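Local coordinates for protein Niban 2 (Homo sapiens, PDB 7CTP) that may suppress apoptosis and promote melanoma cell invasion, and carries a pleckstrin homology domain beside a largely helical body, at residues Q29-Q34 / E287-K292; T155-I160 / M174-Q179; Y222-M227 / T425-Q430. One frame throughout, in Å; residues are numbered along the deposited sequence.

Contact 1: residues Q29-Q34 / E287-K292; sequences QFYEDQ and EEVLSK
Glu32 and Lys292 join across two nearly parallel helices, 10-48 and 260-337, whose short segments here run 20° apart with axes 11.0 Å from each other. This is a helix-helix packing in the helical part of the chain, with apolar contacts and one ion pair across it. The side chain of Glu32 leaves CB with CG anti to the carbonyl carbon. Glu32 CG then rests 3.7 Å from Val289 CG1. CD lies close to CE and NZ of Lys292. At the tip, OE2 takes the salt bridge, with Lys292 NZ 2.8 Å from Glu32 OE2, while OE1 packs against the CE methylene. A glutamate suits the place because its methylenes can cover an apolar neighbour while its carboxylate reaches a lysine. An alanine in place of Glu32 would probably leave the Lys292 ammonium without this mate and uncover one flank of Val289 CG1. That same methyl also meets the edge of the Tyr31 ring, CD2 to CG1 being 3.9 Å, so this one methyl packs against both Glu32 CG and the ring edge; a compact apolar residue suits the place. The tyrosine is buried, and Phe286 meets its ring edge-to-face; the Tyr31 hydroxyl reaches Leu290, with OH 3.5 Å from CD1. Beyond the pair, helix 204-218 touches both Phe30 and Leu290. The lysine, long enough to span the gap, bends at chi3 (81°) and crosses the glutamate side chain at about a right angle; its NZ meets Glu32 OE2 on the syn side, 30° out of the carboxylate plane.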
loop_
_atom_site.group_PDB
_atom_site.type_symbol
_atom_site.label_atom_id
_atom_site.label_comp_id
_atom_site.label_asym_id
_atom_site.label_seq_id
_atom_site.Cartn_x
_atom_site.Cartn_y
_atom_site.Cartn_z
ATOM N N GLN A 29 -2.058 22.529 -3.013
ATOM C CA GLN A 29 -3.022 23.103 -3.954
ATOM C C GLN A 29 -3.743 22.007 -4.731
ATOM O O GLN A 29 -4.968 22.053 -4.889
ATOM C CB GLN A 29 -2.330 24.074 -4.913
ATOM C CG GLN A 29 -1.723 25.293 -4.236
ATOM C CD GLN A 29 -0.938 26.174 -5.198
ATOM O OE1 GLN A 29 -0.085 25.696 -5.955
ATOM N NE2 GLN A 29 -1.224 27.469 -5.174
ATOM N N PHE A 30 -3.004 20.997 -5.206
ATOM C CA PHE A 30 -3.657 19.836 -5.815
ATOM C C PHE A 30 -4.592 19.145 -4.829
ATOM O O PHE A 30 -5.690 18.703 -5.200
ATOM C CB PHE A 30 -2.614 18.833 -6.323
ATOM C CG PHE A 30 -1.950 19.234 -7.611
ATOM C CD1 PHE A 30 -2.610 19.091 -8.823
ATOM C CD2 PHE A 30 -0.651 19.722 -7.613
ATOM C CE1 PHE A 30 -1.986 19.453 -10.017
ATOM C CE2 PHE A 30 -0.024 20.086 -8.806
ATOM C CZ PHE A 30 -0.696 19.950 -10.004
ATOM N N TYR A 31 -4.171 19.030 -3.567
ATOM C CA TYR A 31 -4.969 18.322 -2.571
ATOM C C TYR A 31 -6.280 19.057 -2.281
ATOM O O TYR A 31 -7.358 18.445 -2.278
ATOM C CB TYR A 31 -4.148 18.137 -1.293
ATOM C CG TYR A 31 -4.904 17.465 -0.188
ATOM C CD1 TYR A 31 -5.149 16.103 -0.226
ATOM C CD2 TYR A 31 -5.402 18.196 0.884
ATOM C CE1 TYR A 31 -5.854 15.478 0.778
ATOM C CE2 TYR A 31 -6.111 17.581 1.885
ATOM C CZ TYR A 31 -6.334 16.229 1.831
ATOM O OH TYR A 31 -7.034 15.609 2.825
ATOM N N GLU A 32 -6.210 20.369 -2.031
ATOM C CA GLU A 32 -7.431 21.125 -1.769
ATOM C C GLU A 32 -8.366 21.092 -2.971
ATOM O O GLU A 32 -9.589 20.997 -2.804
ATOM C CB GLU A 32 -7.101 22.568 -1.376
ATOM C CG GLU A 32 -6.467 22.688 0.013
ATOM C CD GLU A 32 -6.410 24.124 0.529
ATOM O OE1 GLU A 32 -7.466 24.799 0.556
ATOM O OE2 GLU A 32 -5.309 24.560 0.932
ATOM N N ASP A 33 -7.813 21.135 -4.185
ATOM C CA ASP A 33 -8.649 21.006 -5.378
ATOM C C ASP A 33 -9.310 19.634 -5.437
ATOM O O ASP A 33 -10.507 19.525 -5.738
ATOM C CB ASP A 33 -7.822 21.254 -6.639
ATOM C CG ASP A 33 -7.592 22.727 -6.922
ATOM O OD1 ASP A 33 -8.235 23.579 -6.268
ATOM O OD2 ASP A 33 -6.757 23.034 -7.798
ATOM N N GLN A 34 -8.550 18.574 -5.133
ATOM C CA GLN A 34 -9.093 17.218 -5.215
ATOM C C GLN A 34 -10.137 16.952 -4.138
ATOM O O GLN A 34 -11.021 16.120 -4.340
ATOM C CB GLN A 34 -7.980 16.171 -5.088
ATOM C CG GLN A 34 -7.128 15.944 -6.338
ATOM C CD GLN A 34 -7.947 15.661 -7.597
ATOM O OE1 GLN A 34 -8.767 14.746 -7.625
ATOM N NE2 GLN A 34 -7.726 16.462 -8.638
ATOM N N GLU A 287 -1.129 18.406 8.057
ATOM C CA GLU A 287 -2.149 18.370 9.102
ATOM C C GLU A 287 -2.857 19.715 9.223
ATOM O O GLU A 287 -4.054 19.763 9.552
ATOM C CB GLU A 287 -1.531 17.927 10.428
ATOM C CG GLU A 287 -1.324 16.399 10.487
ATOM C CD GLU A 287 -0.534 15.901 11.695
ATOM O OE1 GLU A 287 -0.293 14.672 11.750
ATOM O OE2 GLU A 287 -0.156 16.710 12.569
ATOM N N GLU A 288 -2.154 20.809 8.918
ATOM C CA GLU A 288 -2.788 22.123 8.890
ATOM C C GLU A 288 -3.888 22.174 7.837
ATOM O O GLU A 288 -5.009 22.623 8.111
ATOM C CB GLU A 288 -1.742 23.208 8.631
ATOM C CG GLU A 288 -2.313 24.622 8.580
ATOM C CD GLU A 288 -1.249 25.656 8.254
ATOM O OE1 GLU A 288 -0.167 25.267 7.759
ATOM O OE2 GLU A 288 -1.495 26.858 8.496
ATOM N N VAL A 289 -3.593 21.690 6.629
ATOM C CA VAL A 289 -4.568 21.761 5.544
ATOM C C VAL A 289 -5.707 20.775 5.780
ATOM O O VAL A 289 -6.879 21.080 5.501
ATOM C CB VAL A 289 -3.870 21.533 4.189
ATOM C CG1 VAL A 289 -4.908 21.357 3.059
ATOM C CG2 VAL A 289 -2.963 22.713 3.864
ATOM N N LEU A 290 -5.393 19.585 6.314
ATOM C CA LEU A 290 -6.434 18.595 6.595
ATOM C C LEU A 290 -7.451 19.154 7.576
ATOM O O LEU A 290 -8.660 19.015 7.375
ATOM C CB LEU A 290 -5.812 17.302 7.132
ATOM C CG LEU A 290 -6.765 16.159 7.491
ATOM C CD1 LEU A 290 -7.600 15.760 6.277
ATOM C CD2 LEU A 290 -5.986 14.964 8.043
ATOM N N SER A 291 -6.973 19.838 8.615
ATOM C CA SER A 291 -7.869 20.503 9.556
ATOM C C SER A 291 -8.701 21.576 8.864
ATOM O O SER A 291 -9.897 21.730 9.151
ATOM C CB SER A 291 -7.062 21.107 10.703
ATOM O OG SER A 291 -7.906 21.815 11.598
ATOM N N LYS A 292 -8.094 22.316 7.935
ATOM C CA LYS A 292 -8.822 23.373 7.245
ATOM C C LYS A 292 -9.918 22.803 6.356
ATOM O O LYS A 292 -11.032 23.347 6.315
ATOM C CB LYS A 292 -7.861 24.241 6.436
ATOM C CG LYS A 292 -8.552 25.267 5.538
ATOM C CD LYS A 292 -7.529 26.175 4.865
ATOM C CE LYS A 292 -6.912 25.500 3.652
ATOM N NZ LYS A 292 -5.873 26.339 2.981
#

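Contact 2: residues T155-I160 / M174-Q179; sequences TQFPLI and MTEAEQ
Pro158 O receives the side-chain amide of Gln179 in the one direct hydrogen bond between the two segments, 2.8 Å from NE2 to O and nearly straight at 168°. The donor lies tilted 23° from the carbonyl plane, while the acceptor sits almost exactly in the plane of the glutamine amide. Gln179 can reach this far because CG stands anti to its own backbone N and the chain stays extended beyond it. Glutamine suits the place: its methylenes pack against apolar neighbours, CG lying 3.9 Å from Leu159 CD1, and its amide supplies the N-H that the strand carbonyl accepts. Leu159 itself also touches Trp182 and Leu186 farther along the helix.

Phe157 lies against the start of the helix. Its ring rests on the backbone that leads into the first turn, with Glu176 N 3.5 Å above the plane over the ring centre and Thr175 C nearer the rim on the same face. CB of Gln156 covers the opposite face. Gln179 OE1 approaches the ring edge, 3.7 Å from Phe157 CD1, with the amide and ring planes 77° apart. A flat aromatic fits well here because its face can lie against the Thr175-Glu176 peptide while its edge meets the glutamine.

A threonine hydroxyl turns the backbone in each segment. Thr175, the N-cap, accepts from Glu178 N at its OG1; Thr155 OG1 accepts from Phe157 N in an ST turn and is also hydrogen-bonded to Met173 O. A water bridges Gln156 OE1 and Met174 O. Together the two segments pack an antiparallel beta-sheet against the start of helix 176-194, the C-terminal helix of the PH domain, an arrangement typical of that fold.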
loop_
_atom_site.group_PDB
_atom_site.type_symbol
_atom_site.label_atom_id
_atom_site.label_comp_id
_atom_site.label_asym_id
_atom_site.label_seq_id
_atom_site.Cartn_x
_atom_site.Cartn_y
_atom_site.Cartn_z
ATOM N N THR A 155 27.529 -13.723 11.972
ATOM C CA THR A 155 26.948 -14.999 11.579
ATOM C C THR A 155 26.771 -15.029 10.069
ATOM O O THR A 155 26.951 -14.021 9.376
ATOM C CB THR A 155 25.596 -15.259 12.257
ATOM O OG1 THR A 155 24.559 -14.581 11.528
ATOM C CG2 THR A 155 25.602 -14.791 13.707
ATOM N N GLN A 156 26.403 -16.204 9.566
ATOM C CA GLN A 156 26.182 -16.414 8.142
ATOM C C GLN A 156 24.748 -16.131 7.707
ATOM O O GLN A 156 24.388 -16.444 6.567
ATOM C CB GLN A 156 26.546 -17.852 7.762
ATOM C CG GLN A 156 27.864 -18.340 8.328
ATOM C CD GLN A 156 27.671 -19.275 9.512
ATOM O OE1 GLN A 156 27.236 -18.852 10.589
ATOM N NE2 GLN A 156 27.993 -20.553 9.319
ATOM N N PHE A 157 23.920 -15.559 8.574
ATOM C CA PHE A 157 22.492 -15.402 8.299
ATOM C C PHE A 157 22.073 -13.967 8.572
ATOM O O PHE A 157 21.446 -13.667 9.594
ATOM C CB PHE A 157 21.677 -16.395 9.122
ATOM C CG PHE A 157 22.170 -17.804 8.989
ATOM C CD1 PHE A 157 21.961 -18.512 7.815
ATOM C CD2 PHE A 157 22.887 -18.402 10.012
ATOM C CE1 PHE A 157 22.435 -19.805 7.678
ATOM C CE2 PHE A 157 23.362 -19.691 9.879
ATOM C CZ PHE A 157 23.135 -20.392 8.713
ATOM N N PRO A 158 22.401 -13.053 7.670
ATOM C CA PRO A 158 22.025 -11.653 7.867
ATOM C C PRO A 158 20.610 -11.383 7.381
ATOM O O PRO A 158 20.034 -12.139 6.594
ATOM C CB PRO A 158 23.055 -10.902 7.019
ATOM C CG PRO A 158 23.300 -11.847 5.868
ATOM C CD PRO A 158 23.142 -13.251 6.409
ATOM N N LEU A 159 20.048 -10.286 7.891
ATOM C CA LEU A 159 18.796 -9.707 7.415
ATOM C C LEU A 159 18.983 -8.199 7.437
ATOM O O LEU A 159 19.224 -7.626 8.504
ATOM C CB LEU A 159 17.605 -10.106 8.300
ATOM C CG LEU A 159 16.322 -10.647 7.670
ATOM C CD1 LEU A 159 16.648 -11.725 6.669
ATOM C CD2 LEU A 159 15.411 -11.204 8.746
ATOM N N ILE A 160 18.891 -7.559 6.276
ATOM C CA ILE A 160 19.160 -6.133 6.138
ATOM C C ILE A 160 17.889 -5.442 5.673
ATOM O O ILE A 160 17.221 -5.915 4.746
ATOM C CB ILE A 160 20.325 -5.870 5.164
ATOM C CG1 ILE A 160 21.624 -6.413 5.761
ATOM C CG2 ILE A 160 20.452 -4.368 4.883
ATOM C CD1 ILE A 160 22.724 -6.604 4.738
ATOM N N MET A 174 21.441 -16.418 14.312
ATOM C CA MET A 174 22.381 -17.495 14.567
ATOM C C MET A 174 22.146 -18.690 13.654
ATOM O O MET A 174 23.092 -19.416 13.327
ATOM C CB MET A 174 22.275 -17.908 16.028
ATOM C CG MET A 174 23.432 -18.692 16.495
ATOM S SD MET A 174 23.867 -18.239 18.168
ATOM C CE MET A 174 22.317 -17.796 18.874
ATOM N N THR A 175 20.903 -18.905 13.231
ATOM C CA THR A 175 20.521 -20.077 12.460
ATOM C C THR A 175 19.694 -19.656 11.257
ATOM O O THR A 175 19.003 -18.630 11.289
ATOM C CB THR A 175 19.705 -21.061 13.304
ATOM O OG1 THR A 175 18.455 -20.459 13.660
ATOM C CG2 THR A 175 20.452 -21.433 14.570
ATOM N N GLU A 176 19.759 -20.470 10.198
ATOM C CA GLU A 176 18.882 -20.260 9.049
ATOM C C GLU A 176 17.418 -20.286 9.463
ATOM O O GLU A 176 16.591 -19.588 8.862
ATOM C CB GLU A 176 19.155 -21.312 7.971
ATOM C CG GLU A 176 18.363 -21.114 6.674
ATOM C CD GLU A 176 18.605 -22.217 5.658
ATOM O OE1 GLU A 176 18.706 -21.903 4.452
ATOM O OE2 GLU A 176 18.687 -23.397 6.063
ATOM N N ALA A 177 17.083 -21.072 10.489
ATOM C CA ALA A 177 15.706 -21.138 10.963
ATOM C C ALA A 177 15.255 -19.793 11.515
ATOM O O ALA A 177 14.131 -19.346 11.254
ATOM C CB ALA A 177 15.557 -22.228 12.020
ATOM N N GLU A 178 16.117 -19.135 12.295
ATOM C CA GLU A 178 15.757 -17.834 12.848
ATOM C C GLU A 178 15.668 -16.786 11.742
ATOM O O GLU A 178 14.757 -15.949 11.746
ATOM C CB GLU A 178 16.766 -17.427 13.923
ATOM C CG GLU A 178 16.643 -18.234 15.221
ATOM C CD GLU A 178 17.566 -17.738 16.324
ATOM O OE1 GLU A 178 17.480 -18.264 17.455
ATOM O OE2 GLU A 178 18.377 -16.825 16.066
ATOM N N GLN A 179 16.596 -16.844 10.778
ATOM C CA GLN A 179 16.575 -15.955 9.616
ATOM C C GLN A 179 15.256 -16.066 8.859
ATOM O O GLN A 179 14.623 -15.051 8.532
ATOM C CB GLN A 179 17.758 -16.287 8.700
ATOM C CG GLN A 179 18.114 -15.228 7.665
ATOM C CD GLN A 179 19.052 -15.756 6.595
ATOM O OE1 GLN A 179 19.018 -16.942 6.253
ATOM N NE2 GLN A 179 19.896 -14.881 6.059
HETATM O O HOH W 1 25.927 -18.652 12.950
#

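Contact 3: residues Y222-M227 / T425-Q430; sequences YGTWEM and TSVFKQ
The irregular backbone of 222-227 passes beside one turn of helix 422-455, with the closest CA pair, Glu226 and Val427, 6.1 Å apart. Thr224 and Val427 meet tip to tip, CG2 of the threonine lying 3.5 Å from CG2 of the valine. The threonine methyl stands anti to its backbone N, while OG1 takes the place anti to the carbonyl carbon (chi1 -65°), so one beta-branched residue offers carbon to the valine and a hydroxyl near Phe428, 4.3 Å from OG1 to CE2. The same valine methyl packs on the backbone of the loop, 3.8 Å from CG2 to Trp225 O. A short beta-branched valine can make both contacts through CG2 while staying close to the helix backbone.

The polar part lies at Glu226. Its CG is anti to the backbone N and the chain bends at chi2 (147°), and OE1 accepts from Ser426 OG at 3.0 Å. The hydroxyl comes from above the carboxylate, 54° out of its plane. The small serine lets the carboxylate come close to the helix. Lys122 forms a salt bridge to this oxygen as well, so OE1 is gripped from two residues, and its negative charge is probably stabilised.

The Trp225 indole packs on helices 204-218 and 232-252, where Arg216 makes a cation-pi contact with it. The arrangement is that of an interhelical loop packed on a long helix, with Lys122 of the PH domain joining through its salt bridge.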
loop_
_atom_site.group_PDB
_atom_site.type_symbol
_atom_site.label_atom_id
_atom_site.label_comp_id
_atom_site.label_asym_id
_atom_site.label_seq_id
_atom_site.Cartn_x
_atom_site.Cartn_y
_atom_site.Cartn_z
ATOM N N TYR A 222 4.436 9.648 -14.954
ATOM C CA TYR A 222 3.200 8.918 -15.194
ATOM C C TYR A 222 3.385 7.461 -14.804
ATOM O O TYR A 222 4.458 6.888 -15.010
ATOM C CB TYR A 222 2.788 9.010 -16.672
ATOM C CG TYR A 222 2.180 10.328 -17.101
ATOM C CD1 TYR A 222 0.808 10.531 -17.049
ATOM C CD2 TYR A 222 2.977 11.364 -17.579
ATOM C CE1 TYR A 222 0.246 11.733 -17.450
ATOM C CE2 TYR A 222 2.429 12.565 -17.979
ATOM C CZ TYR A 222 1.063 12.747 -17.913
ATOM O OH TYR A 222 0.511 13.948 -18.313
ATOM N N GLY A 223 2.341 6.863 -14.251
ATOM C CA GLY A 223 2.340 5.445 -13.965
ATOM C C GLY A 223 2.476 5.153 -12.480
ATOM O O GLY A 223 2.771 6.022 -11.654
ATOM N N THR A 224 2.248 3.880 -12.169
ATOM C CA THR A 224 2.298 3.387 -10.798
ATOM C C THR A 224 3.617 3.746 -10.126
ATOM O O THR A 224 4.696 3.546 -10.690
ATOM C CB THR A 224 2.093 1.873 -10.793
ATOM O OG1 THR A 224 0.772 1.579 -11.259
ATOM C CG2 THR A 224 2.259 1.306 -9.399
ATOM N N TRP A 225 3.517 4.286 -8.914
ATOM C CA TRP A 225 4.668 4.775 -8.157
ATOM C C TRP A 225 4.927 3.832 -6.995
ATOM O O TRP A 225 4.061 3.661 -6.130
ATOM C CB TRP A 225 4.411 6.193 -7.653
ATOM C CG TRP A 225 5.545 6.830 -6.923
ATOM C CD1 TRP A 225 6.875 6.679 -7.167
ATOM C CD2 TRP A 225 5.434 7.760 -5.843
ATOM N NE1 TRP A 225 7.614 7.459 -6.288
ATOM C CE2 TRP A 225 6.742 8.137 -5.474
ATOM C CE3 TRP A 225 4.350 8.314 -5.154
ATOM C CZ2 TRP A 225 6.996 9.033 -4.438
ATOM C CZ3 TRP A 225 4.601 9.201 -4.132
ATOM C CH2 TRP A 225 5.921 9.552 -3.780
ATOM N N GLU A 226 6.117 3.226 -6.978
ATOM C CA GLU A 226 6.428 2.211 -5.976
ATOM C C GLU A 226 6.390 2.775 -4.561
ATOM O O GLU A 226 6.134 2.040 -3.601
ATOM C CB GLU A 226 7.802 1.604 -6.276
ATOM C CG GLU A 226 8.239 0.497 -5.325
ATOM C CD GLU A 226 9.090 -0.563 -6.009
ATOM O OE1 GLU A 226 9.287 -1.639 -5.405
ATOM O OE2 GLU A 226 9.565 -0.316 -7.140
ATOM N N MET A 227 6.630 4.070 -4.407
ATOM C CA MET A 227 6.741 4.661 -3.085
ATOM C C MET A 227 5.438 5.287 -2.613
ATOM O O MET A 227 5.434 6.025 -1.622
ATOM C CB MET A 227 7.878 5.678 -3.064
ATOM C CG MET A 227 9.264 5.049 -3.283
ATOM S SD MET A 227 9.619 3.577 -2.298
ATOM C CE MET A 227 9.648 4.239 -0.629
ATOM N N THR A 425 4.422 -4.290 -10.704
ATOM C CA THR A 425 4.520 -5.616 -10.104
ATOM C C THR A 425 4.602 -5.536 -8.583
ATOM O O THR A 425 3.870 -6.234 -7.875
ATOM C CB THR A 425 5.727 -6.357 -10.671
ATOM O OG1 THR A 425 5.511 -6.604 -12.068
ATOM C CG2 THR A 425 5.916 -7.686 -9.944
ATOM N N SER A 426 5.481 -4.676 -8.069
ATOM C CA SER A 426 5.631 -4.529 -6.623
ATOM C C SER A 426 4.326 -4.086 -5.969
ATOM O O SER A 426 3.864 -4.693 -4.992
ATOM C CB SER A 426 6.746 -3.531 -6.316
ATOM O OG SER A 426 6.852 -3.319 -4.923
ATOM N N VAL A 427 3.725 -3.011 -6.484
ATOM C CA VAL A 427 2.514 -2.469 -5.873
ATOM C C VAL A 427 1.393 -3.503 -5.890
ATOM O O VAL A 427 0.663 -3.674 -4.903
ATOM C CB VAL A 427 2.104 -1.170 -6.591
ATOM C CG1 VAL A 427 0.677 -0.789 -6.228
ATOM C CG2 VAL A 427 3.083 -0.049 -6.224
ATOM N N PHE A 428 1.257 -4.231 -6.993
ATOM C CA PHE A 428 0.107 -5.117 -7.119
ATOM C C PHE A 428 0.297 -6.421 -6.357
ATOM O O PHE A 428 -0.691 -7.037 -5.947
ATOM C CB PHE A 428 -0.201 -5.322 -8.600
ATOM C CG PHE A 428 -0.827 -4.107 -9.225
ATOM C CD1 PHE A 428 -1.926 -3.509 -8.616
ATOM C CD2 PHE A 428 -0.301 -3.527 -10.359
ATOM C CE1 PHE A 428 -2.504 -2.370 -9.159
ATOM C CE2 PHE A 428 -0.872 -2.390 -10.901
ATOM C CZ PHE A 428 -1.970 -1.815 -10.304
ATOM N N LYS A 429 1.539 -6.830 -6.099
ATOM C CA LYS A 429 1.746 -7.922 -5.150
ATOM C C LYS A 429 1.348 -7.514 -3.741
ATOM O O LYS A 429 0.706 -8.290 -3.029
ATOM C CB LYS A 429 3.198 -8.395 -5.175
ATOM C CG LYS A 429 3.633 -8.917 -6.513
ATOM C CD LYS A 429 5.113 -9.269 -6.567
ATOM C CE LYS A 429 5.744 -9.339 -5.189
ATOM N NZ LYS A 429 7.202 -9.632 -5.292
ATOM N N GLN A 430 1.715 -6.296 -3.333
ATOM C CA GLN A 430 1.359 -5.804 -2.006
ATOM C C GLN A 430 -0.154 -5.716 -1.850
ATOM O O GLN A 430 -0.715 -6.175 -0.847
ATOM C CB GLN A 430 2.032 -4.449 -1.769
ATOM C CG GLN A 430 1.337 -3.504 -0.781
ATOM C CD GLN A 430 1.824 -3.671 0.656
ATOM O OE1 GLN A 430 2.992 -4.002 0.907
ATOM N NE2 GLN A 430 0.937 -3.406 1.607
#

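Overall arrangement
From the N terminus, helix 10-48 supplies the first half of contact 1, and helix 260-337 supplies the second half. The loop so closed contains the whole PH domain, where contact 2 closes a short loop from strand 157-162 through strand 169-173 to the start of helix 176-194; contact 2 is therefore nested inside contact 1. Contact 3 opens after contact 2 has closed, in the loop between helices 204-218 and 232-252, and ends on helix 422-455, so it crosses contact 1. Contacts 1 and 2 lie on opposite sides of the chain's centre, their centres about 45 Å apart. Contact 3 sits nearest that centre, tying the loop to a later helix of the body.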